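Local coordinates for UPF0201 protein MJ1564 (Methanocaldococcus jannaschii DSM 2661, PDB 2PZZ) that is of unknown function but belongs to an archaeal family that resembles RNA-binding proteins in structure, although RNA binding itself is judged unlikely, at residues Lys53-Leu58 and Ile120-Pro125; Phe82-Gln87 and Val94-Asp99. All coordinates share one frame; numbering follows the deposited sequence.

Contact 1: Lys53-Leu58 and Ile120-Pro125; sequences KLKELL and IKDIAP
The flat group at work here is the carboxylate of Asp122: Lys55 NZ reaches OD1 through its syn lone pair, the one facing OD2. The motif is helix-to-helix packing, in which helix 52-60 lies against the last turn of helix 116-123, and it illustrates how a lysine can lay its stem across an apolar contact while pairing its charge at its tip. Lys55 has CG anti to the carbonyl carbon (chi1 -65°) and runs extended from there, crossing Ile123 at about a right angle. Its CE presses on Ile123 CG1 at 3.4 Å, closer than two carbons normally sit. Asp122, with CG anti to its backbone N (chi1 -176°), swings its acid group back toward the ammonium.

Away from the salt bridge the packing is apolar and buried. Leu58 CD1 reaches Ile123 CG2 at 3.7 Å, the two side chains crossing obliquely, and lies more loosely beside Ala124 CB at 4.4 Å. Ile123 is thus held by both branches, CG1 against Lys55 CE and CG2 against Leu58 CD1. Ala124 is where the chain leaves helical geometry, although its N still donates a hydrogen bond to Ile120 O at 2.8 Å.

Arg59 links the two helices, its NH1 donating to Lys55 O and Ile123 O, one carbonyl from each helix, while Arg68 takes up Ala124 O. The salt bridge from Lys55 NZ to Asp122 OD1 is modelled at a very short 2.3 Å.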
ATOM      1  N   LYS A  53      13.789  19.506  -2.797  1.00 35.84           N
ATOM      2  CA  LYS A  53      14.170  18.109  -2.946  1.00 36.76           C
ATOM      3  C   LYS A  53      13.416  17.468  -4.114  1.00 37.00           C
ATOM      4  O   LYS A  53      14.011  16.773  -4.944  1.00 37.47           O
ATOM      5  CB  LYS A  53      13.889  17.350  -1.647  1.00 36.28           C
ATOM      6  CG  LYS A  53      14.308  15.886  -1.666  1.00 41.25           C
ATOM      7  CD  LYS A  53      15.811  15.732  -1.862  1.00 45.52           C
ATOM      8  CE  LYS A  53      16.266  14.315  -1.543  1.00 46.05           C
ATOM      9  NZ  LYS A  53      17.721  14.123  -1.817  1.00 51.28           N
ATOM     10  N   LEU A  54      12.107  17.700  -4.180  1.00 36.79           N
ATOM     11  CA  LEU A  54      11.295  17.142  -5.264  1.00 33.74           C
ATOM     12  C   LEU A  54      11.860  17.555  -6.624  1.00 33.63           C
ATOM     13  O   LEU A  54      11.981  16.728  -7.535  1.00 31.88           O
ATOM     14  CB  LEU A  54       9.834  17.619  -5.145  1.00 31.66           C
ATOM     15  CG  LEU A  54       8.881  17.295  -6.308  1.00 29.83           C
ATOM     16  CD1 LEU A  54       8.795  15.791  -6.490  1.00 24.82           C
ATOM     17  CD2 LEU A  54       7.481  17.892  -6.026  1.00 28.38           C
ATOM     18  N   LYS A  55      12.214  18.830  -6.757  1.00 34.00           N
ATOM     19  CA  LYS A  55      12.764  19.330  -8.022  1.00 37.00           C
ATOM     20  C   LYS A  55      14.064  18.632  -8.413  1.00 37.35           C
ATOM     21  O   LYS A  55      14.310  18.377  -9.589  1.00 37.64           O
ATOM     22  CB  LYS A  55      13.010  20.833  -7.938  1.00 37.44           C
ATOM     23  CG  LYS A  55      11.744  21.655  -7.770  1.00 40.67           C
ATOM     24  CD  LYS A  55      12.049  23.135  -7.756  1.00 46.13           C
ATOM     25  CE  LYS A  55      10.769  23.946  -7.644  1.00 51.64           C
ATOM     26  NZ  LYS A  55      11.012  25.417  -7.472  1.00 54.71           N
ATOM     27  N   GLU A  56      14.897  18.336  -7.425  1.00 38.04           N
ATOM     28  CA  GLU A  56      16.161  17.651  -7.682  1.00 40.05           C
ATOM     29  C   GLU A  56      15.897  16.243  -8.197  1.00 38.11           C
ATOM     30  O   GLU A  56      16.474  15.821  -9.197  1.00 37.91           O
ATOM     31  CB  GLU A  56      16.980  17.528  -6.398  1.00 43.05           C
ATOM     32  CG  GLU A  56      17.598  18.801  -5.888  1.00 47.56           C
ATOM     33  CD  GLU A  56      18.131  18.633  -4.477  1.00 51.70           C
ATOM     34  OE1 GLU A  56      18.619  17.523  -4.156  1.00 52.14           O
ATOM     35  OE2 GLU A  56      18.069  19.608  -3.696  1.00 54.09           O
ATOM     36  N   LEU A  57      15.013  15.520  -7.514  1.00 36.42           N
ATOM     37  CA  LEU A  57      14.714  14.148  -7.896  1.00 33.80           C
ATOM     38  C   LEU A  57      14.108  14.027  -9.282  1.00 34.32           C
ATOM     39  O   LEU A  57      14.436  13.092 -10.024  1.00 35.68           O
ATOM     40  CB  LEU A  57      13.811  13.494  -6.853  1.00 36.67           C
ATOM     41  CG  LEU A  57      14.421  13.433  -5.445  1.00 36.35           C
ATOM     42  CD1 LEU A  57      13.404  12.896  -4.472  1.00 33.43           C
ATOM     43  CD2 LEU A  57      15.680  12.555  -5.454  1.00 37.18           C
ATOM     44  N   LEU A  58      13.237  14.959  -9.655  1.00 31.53           N
ATOM     45  CA  LEU A  58      12.643  14.899 -10.990  1.00 29.53           C
ATOM     46  C   LEU A  58      13.768  15.057 -12.034  1.00 30.23           C
ATOM     47  O   LEU A  58      13.784  14.375 -13.050  1.00 30.10           O
ATOM     48  CB  LEU A  58      11.590  16.005 -11.177  1.00 28.91           C
ATOM     49  CG  LEU A  58      10.389  16.053 -10.206  1.00 26.94           C
ATOM     50  CD1 LEU A  58       9.531  17.261 -10.514  1.00 24.59           C
ATOM     51  CD2 LEU A  58       9.570  14.793 -10.313  1.00 27.21           C
ATOM     52  N   ILE A 120       4.517  25.364 -11.583  1.00 39.64           N
ATOM     53  CA  ILE A 120       4.650  24.108 -12.306  1.00 40.11           C
ATOM     54  C   ILE A 120       5.768  24.112 -13.336  1.00 40.14           C
ATOM     55  O   ILE A 120       6.486  23.124 -13.468  1.00 39.23           O
ATOM     56  CB  ILE A 120       3.320  23.724 -12.986  1.00 38.55           C
ATOM     57  CG1 ILE A 120       2.268  23.427 -11.912  1.00 38.08           C
ATOM     58  CG2 ILE A 120       3.520  22.505 -13.881  1.00 37.03           C
ATOM     59  CD1 ILE A 120       0.907  23.033 -12.462  1.00 39.25           C
ATOM     60  N   LYS A 121       5.908  25.210 -14.071  1.00 39.97           N
ATOM     61  CA  LYS A 121       6.965  25.315 -15.073  1.00 42.26           C
ATOM     62  C   LYS A 121       8.316  25.300 -14.373  1.00 41.82           C
ATOM     63  O   LYS A 121       9.297  24.762 -14.878  1.00 42.68           O
ATOM     64  CB  LYS A 121       6.814  26.615 -15.880  1.00 41.93           C
ATOM     65  CG  LYS A 121       5.699  26.564 -16.922  1.00 43.10           C
ATOM     66  CD  LYS A 121       5.476  27.920 -17.599  1.00 39.96           C
ATOM     67  CE  LYS A 121       4.393  27.820 -18.683  1.00 42.72           C
ATOM     68  NZ  LYS A 121       3.879  29.145 -19.176  1.00 42.09           N
ATOM     69  N   ASP A 122       8.343  25.897 -13.193  1.00 41.88           N
ATOM     70  CA  ASP A 122       9.542  25.986 -12.382  1.00 42.72           C
ATOM     71  C   ASP A 122       9.932  24.620 -11.813  1.00 42.23           C
ATOM     72  O   ASP A 122      11.117  24.280 -11.745  1.00 40.76           O
ATOM     73  CB  ASP A 122       9.289  26.983 -11.252  1.00 46.47           C
ATOM     74  CG  ASP A 122      10.506  27.222 -10.401  1.00 50.30           C
ATOM     75  OD1 ASP A 122      10.839  26.346  -9.583  1.00 53.08           O
ATOM     76  OD2 ASP A 122      11.133  28.290 -10.555  1.00 55.92           O
ATOM     77  N   ILE A 123       8.930  23.840 -11.410  1.00 39.62           N
ATOM     78  CA  ILE A 123       9.171  22.520 -10.843  1.00 38.56           C
ATOM     79  C   ILE A 123       9.513  21.486 -11.910  1.00 38.70           C
ATOM     80  O   ILE A 123      10.515  20.773 -11.793  1.00 37.50           O
ATOM     81  CB  ILE A 123       7.945  22.026 -10.045  1.00 38.71           C
ATOM     82  CG1 ILE A 123       7.737  22.928  -8.824  1.00 39.74           C
ATOM     83  CG2 ILE A 123       8.150  20.574  -9.593  1.00 36.15           C
ATOM     84  CD1 ILE A 123       6.511  22.560  -7.971  1.00 36.01           C
ATOM     85  N   ALA A 124       8.674  21.408 -12.939  1.00 37.49           N
ATOM     86  CA  ALA A 124       8.855  20.464 -14.033  1.00 37.58           C
ATOM     87  C   ALA A 124       8.835  21.195 -15.375  1.00 38.94           C
ATOM     88  O   ALA A 124       7.807  21.246 -16.057  1.00 38.02           O
ATOM     89  CB  ALA A 124       7.752  19.393 -13.991  1.00 35.91           C
ATOM     90  N   PRO A 125       9.982  21.776 -15.768  1.00 40.37           N
ATOM     91  CA  PRO A 125      10.144  22.513 -17.023  1.00 41.88           C
ATOM     92  C   PRO A 125      10.131  21.584 -18.229  1.00 44.19           C
ATOM     93  O   PRO A 125      10.610  20.445 -18.148  1.00 43.65           O
ATOM     94  CB  PRO A 125      11.519  23.168 -16.869  1.00 39.67           C
ATOM     95  CG  PRO A 125      11.764  23.168 -15.398  1.00 40.40           C
ATOM     96  CD  PRO A 125      11.211  21.860 -14.964  1.00 39.78           C
TER

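Contact 2: Phe82-Gln87 and Val94-Asp99; sequences FYLNKQ and VNFDID
This is a strand-end and loop contact combined with a helix cap: the loop after helix 86-90 folds back over the junction where strand 79-84, outermost in the antiparallel sheet of this chain, gives way to that same helix. The backbones are joined by Asn85 N donating to Asn95 O at 2.6 Å, in the carbonyl plane, and a water bridges Asn85 O and Asn95 N.

On the apolar side, Phe96 turns its ring edge toward the face of Phe82 in an offset edge-to-face pair, planes at 82° and centroids 5.7 Å apart. Leu84 CD2 packs against Phe96 CE1 at 3.7 Å, the two side chains running side by side. Tyr83 CB rests on Ile98 CG1 at 3.6 Å.

The polar side serves the helix start. Asn85, the N-cap residue, has CG anti to its backbone N, and OD1 accepts from Gln87 N at 2.6 Å, nearly along the C=O axis, and also from Ala88 N. Asp99 OD1 takes Lys86 N at 2.8 Å, the donor standing 62° above the carboxylate plane, and OD2 accepts from His101 N. Lys86 NZ leads elsewhere, to Glu14, Lys9 O and His101 O. With amide donors on both oxygens, a helix N terminus beside it and a lysine ammonium nearby, the Asp99 carboxylate is probably kept ionised.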
ATOM      1  N   PHE A  82      -1.564  15.652  -6.741  1.00 33.12           N
ATOM      2  CA  PHE A  82      -1.132  14.400  -7.344  1.00 31.76           C
ATOM      3  C   PHE A  82      -0.731  13.466  -6.226  1.00 30.67           C
ATOM      4  O   PHE A  82      -0.670  13.859  -5.056  1.00 30.53           O
ATOM      5  CB  PHE A  82       0.056  14.650  -8.285  1.00 32.33           C
ATOM      6  CG  PHE A  82       1.231  15.306  -7.609  1.00 35.18           C
ATOM      7  CD1 PHE A  82       2.212  14.536  -6.979  1.00 33.24           C
ATOM      8  CD2 PHE A  82       1.337  16.696  -7.565  1.00 35.36           C
ATOM      9  CE1 PHE A  82       3.284  15.137  -6.313  1.00 34.48           C
ATOM     10  CE2 PHE A  82       2.411  17.313  -6.896  1.00 36.52           C
ATOM     11  CZ  PHE A  82       3.385  16.529  -6.269  1.00 35.00           C
ATOM     12  N   TYR A  83      -0.459  12.224  -6.589  1.00 31.58           N
ATOM     13  CA  TYR A  83      -0.066  11.216  -5.623  1.00 32.62           C
ATOM     14  C   TYR A  83       1.343  10.746  -5.916  1.00 31.48           C
ATOM     15  O   TYR A  83       1.822  10.885  -7.033  1.00 30.64           O
ATOM     16  CB  TYR A  83      -1.014  10.020  -5.689  1.00 35.70           C
ATOM     17  CG  TYR A  83      -2.374  10.287  -5.091  1.00 37.80           C
ATOM     18  CD1 TYR A  83      -3.353  10.980  -5.803  1.00 40.12           C
ATOM     19  CD2 TYR A  83      -2.676   9.858  -3.806  1.00 39.85           C
ATOM     20  CE1 TYR A  83      -4.604  11.236  -5.239  1.00 40.77           C
ATOM     21  CE2 TYR A  83      -3.920  10.107  -3.233  1.00 42.70           C
ATOM     22  CZ  TYR A  83      -4.876  10.795  -3.957  1.00 41.62           C
ATOM     23  OH  TYR A  83      -6.103  11.028  -3.388  1.00 44.23           O
ATOM     24  N   LEU A  84       2.015  10.220  -4.899  1.00 31.36           N
ATOM     25  CA  LEU A  84       3.365   9.695  -5.066  1.00 31.87           C
ATOM     26  C   LEU A  84       3.333   8.265  -4.575  1.00 31.87           C
ATOM     27  O   LEU A  84       2.655   7.945  -3.583  1.00 30.54           O
ATOM     28  CB  LEU A  84       4.383  10.490  -4.249  1.00 30.60           C
ATOM     29  CG  LEU A  84       4.663  11.921  -4.716  1.00 34.77           C
ATOM     30  CD1 LEU A  84       5.711  12.560  -3.811  1.00 35.72           C
ATOM     31  CD2 LEU A  84       5.138  11.906  -6.158  1.00 36.74           C
ATOM     32  N   ASN A  85       4.055   7.397  -5.271  1.00 31.19           N
ATOM     33  CA  ASN A  85       4.103   6.002  -4.866  1.00 30.58           C
ATOM     34  C   ASN A  85       4.845   5.962  -3.536  1.00 31.45           C
ATOM     35  O   ASN A  85       5.942   6.502  -3.402  1.00 32.14           O
ATOM     36  CB  ASN A  85       4.850   5.178  -5.897  1.00 32.05           C
ATOM     37  CG  ASN A  85       4.833   3.712  -5.565  1.00 33.50           C
ATOM     38  OD1 ASN A  85       5.198   3.305  -4.450  1.00 30.91           O
ATOM     39  ND2 ASN A  85       4.394   2.902  -6.519  1.00 36.04           N
ATOM     40  N   LYS A  86       4.233   5.328  -2.551  1.00 32.70           N
ATOM     41  CA  LYS A  86       4.795   5.238  -1.215  1.00 32.75           C
ATOM     42  C   LYS A  86       6.027   4.333  -1.145  1.00 33.89           C
ATOM     43  O   LYS A  86       6.951   4.594  -0.363  1.00 32.87           O
ATOM     44  CB  LYS A  86       3.695   4.746  -0.260  1.00 33.27           C
ATOM     45  CG  LYS A  86       3.874   5.125   1.182  1.00 38.29           C
ATOM     46  CD  LYS A  86       2.525   5.355   1.881  1.00 34.52           C
ATOM     47  CE  LYS A  86       1.578   4.183   1.719  1.00 35.41           C
ATOM     48  NZ  LYS A  86       0.509   4.166   2.767  1.00 33.89           N
ATOM     49  N   GLN A  87       6.046   3.286  -1.973  1.00 30.88           N
ATOM     50  CA  GLN A  87       7.152   2.327  -1.979  1.00 31.62           C
ATOM     51  C   GLN A  87       8.359   2.896  -2.711  1.00 32.90           C
ATOM     52  O   GLN A  87       9.503   2.711  -2.288  1.00 34.04           O
ATOM     53  CB  GLN A  87       6.687   1.011  -2.617  1.00 31.36           C
ATOM     54  CG  GLN A  87       5.321   0.545  -2.081  1.00 29.50           C
ATOM     55  CD  GLN A  87       5.283   0.502  -0.560  1.00 32.64           C
ATOM     56  OE1 GLN A  87       4.227   0.701   0.059  1.00 32.54           O
ATOM     57  NE2 GLN A  87       6.431   0.237   0.055  1.00 32.08           N
ATOM     58  N   VAL A  94      10.970   9.108  -6.952  1.00 37.92           N
ATOM     59  CA  VAL A  94       9.692   9.744  -7.242  1.00 38.11           C
ATOM     60  C   VAL A  94       8.946   8.980  -8.325  1.00 38.66           C
ATOM     61  O   VAL A  94       9.466   8.791  -9.426  1.00 39.43           O
ATOM     62  CB  VAL A  94       9.857  11.201  -7.724  1.00 37.85           C
ATOM     63  CG1 VAL A  94       8.502  11.744  -8.175  1.00 35.88           C
ATOM     64  CG2 VAL A  94      10.419  12.071  -6.595  1.00 35.53           C
ATOM     65  N   ASN A  95       7.730   8.546  -7.999  1.00 36.86           N
ATOM     66  CA  ASN A  95       6.881   7.816  -8.929  1.00 38.49           C
ATOM     67  C   ASN A  95       5.417   8.245  -8.695  1.00 36.95           C
ATOM     68  O   ASN A  95       4.936   8.259  -7.563  1.00 34.52           O
ATOM     69  CB  ASN A  95       7.060   6.319  -8.709  1.00 40.16           C
ATOM     70  CG  ASN A  95       6.945   5.535  -9.985  1.00 43.70           C
ATOM     71  OD1 ASN A  95       5.982   4.812 -10.190  1.00 47.37           O
ATOM     72  ND2 ASN A  95       7.932   5.679 -10.864  1.00 47.18           N
ATOM     73  N   PHE A  96       4.721   8.584  -9.774  1.00 36.97           N
ATOM     74  CA  PHE A  96       3.346   9.078  -9.703  1.00 40.43           C
ATOM     75  C   PHE A  96       2.164   8.093  -9.646  1.00 44.56           C
ATOM     76  O   PHE A  96       1.007   8.514  -9.588  1.00 46.93           O
ATOM     77  CB  PHE A  96       3.138  10.071 -10.841  1.00 36.18           C
ATOM     78  CG  PHE A  96       4.032  11.266 -10.749  1.00 35.00           C
ATOM     79  CD1 PHE A  96       3.879  12.186  -9.707  1.00 33.95           C
ATOM     80  CD2 PHE A  96       5.055  11.460 -11.670  1.00 32.48           C
ATOM     81  CE1 PHE A  96       4.739  13.286  -9.586  1.00 30.64           C
ATOM     82  CE2 PHE A  96       5.911  12.552 -11.556  1.00 31.00           C
ATOM     83  CZ  PHE A  96       5.750  13.465 -10.508  1.00 31.47           C
ATOM     84  N   ASP A  97       2.434   6.797  -9.648  1.00 48.34           N
ATOM     85  CA  ASP A  97       1.352   5.815  -9.567  1.00 53.55           C
ATOM     86  C   ASP A  97       1.047   5.514  -8.097  1.00 54.09           C
ATOM     87  O   ASP A  97       1.965   5.359  -7.293  1.00 55.37           O
ATOM     88  CB  ASP A  97       1.771   4.533 -10.276  1.00 57.28           C
ATOM     89  CG  ASP A  97       3.007   3.919  -9.659  1.00 60.78           C
ATOM     90  OD1 ASP A  97       3.950   4.682  -9.364  1.00 61.68           O
ATOM     91  OD2 ASP A  97       3.038   2.683  -9.473  1.00 64.85           O
ATOM     92  N   ILE A  98      -0.232   5.444  -7.735  1.00 53.35           N
ATOM     93  CA  ILE A  98      -0.590   5.144  -6.353  1.00 53.11           C
ATOM     94  C   ILE A  98      -0.256   3.680  -6.084  1.00 51.80           C
ATOM     95  O   ILE A  98      -0.697   2.795  -6.819  1.00 52.72           O
ATOM     96  CB  ILE A  98      -2.116   5.346  -6.069  1.00 54.80           C
ATOM     97  CG1 ILE A  98      -2.522   6.813  -6.246  1.00 54.33           C
ATOM     98  CG2 ILE A  98      -2.443   4.904  -4.652  1.00 53.16           C
ATOM     99  CD1 ILE A  98      -2.822   7.197  -7.676  1.00 57.14           C
ATOM    100  N   ASP A  99       0.529   3.421  -5.044  1.00 50.35           N
ATOM    101  CA  ASP A  99       0.883   2.046  -4.708  1.00 48.75           C
ATOM    102  C   ASP A  99      -0.308   1.356  -4.047  1.00 48.90           C
ATOM    103  O   ASP A  99      -1.322   1.996  -3.741  1.00 48.42           O
ATOM    104  CB  ASP A  99       2.089   2.004  -3.763  1.00 46.18           C
ATOM    105  CG  ASP A  99       1.831   2.725  -2.458  1.00 43.45           C
ATOM    106  OD1 ASP A  99       1.765   3.974  -2.476  1.00 38.28           O
ATOM    107  OD2 ASP A  99       1.692   2.041  -1.419  1.00 42.24           O
TER
HETATM  108  O   HOH W   1       7.285   8.132  -5.151  1.00 35.53           O

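Overall arrangement
From the N terminus the chain first lays down strands 3-10, 31-36 and 42-48 with helix 16-26 among them, then enters helix 52-60, where the earlier half of contact 1 lies. Helix 64-73 and strand 79-84 follow, and contact 2 closes a short loop that holds the rest of helix 86-90. After strand 104-109, helix 116-123 returns to helix 52-60 and closes contact 1, so contact 2 is nested within the larger loop. Their centres are 16 Å apart, yet they touch: Leu57 and Leu58 pack on Val94, and Leu58 also meets Phe96. Helix 52-60 thereby joins the C-terminal helix to the loop beside the sheet's outermost strand 79-84.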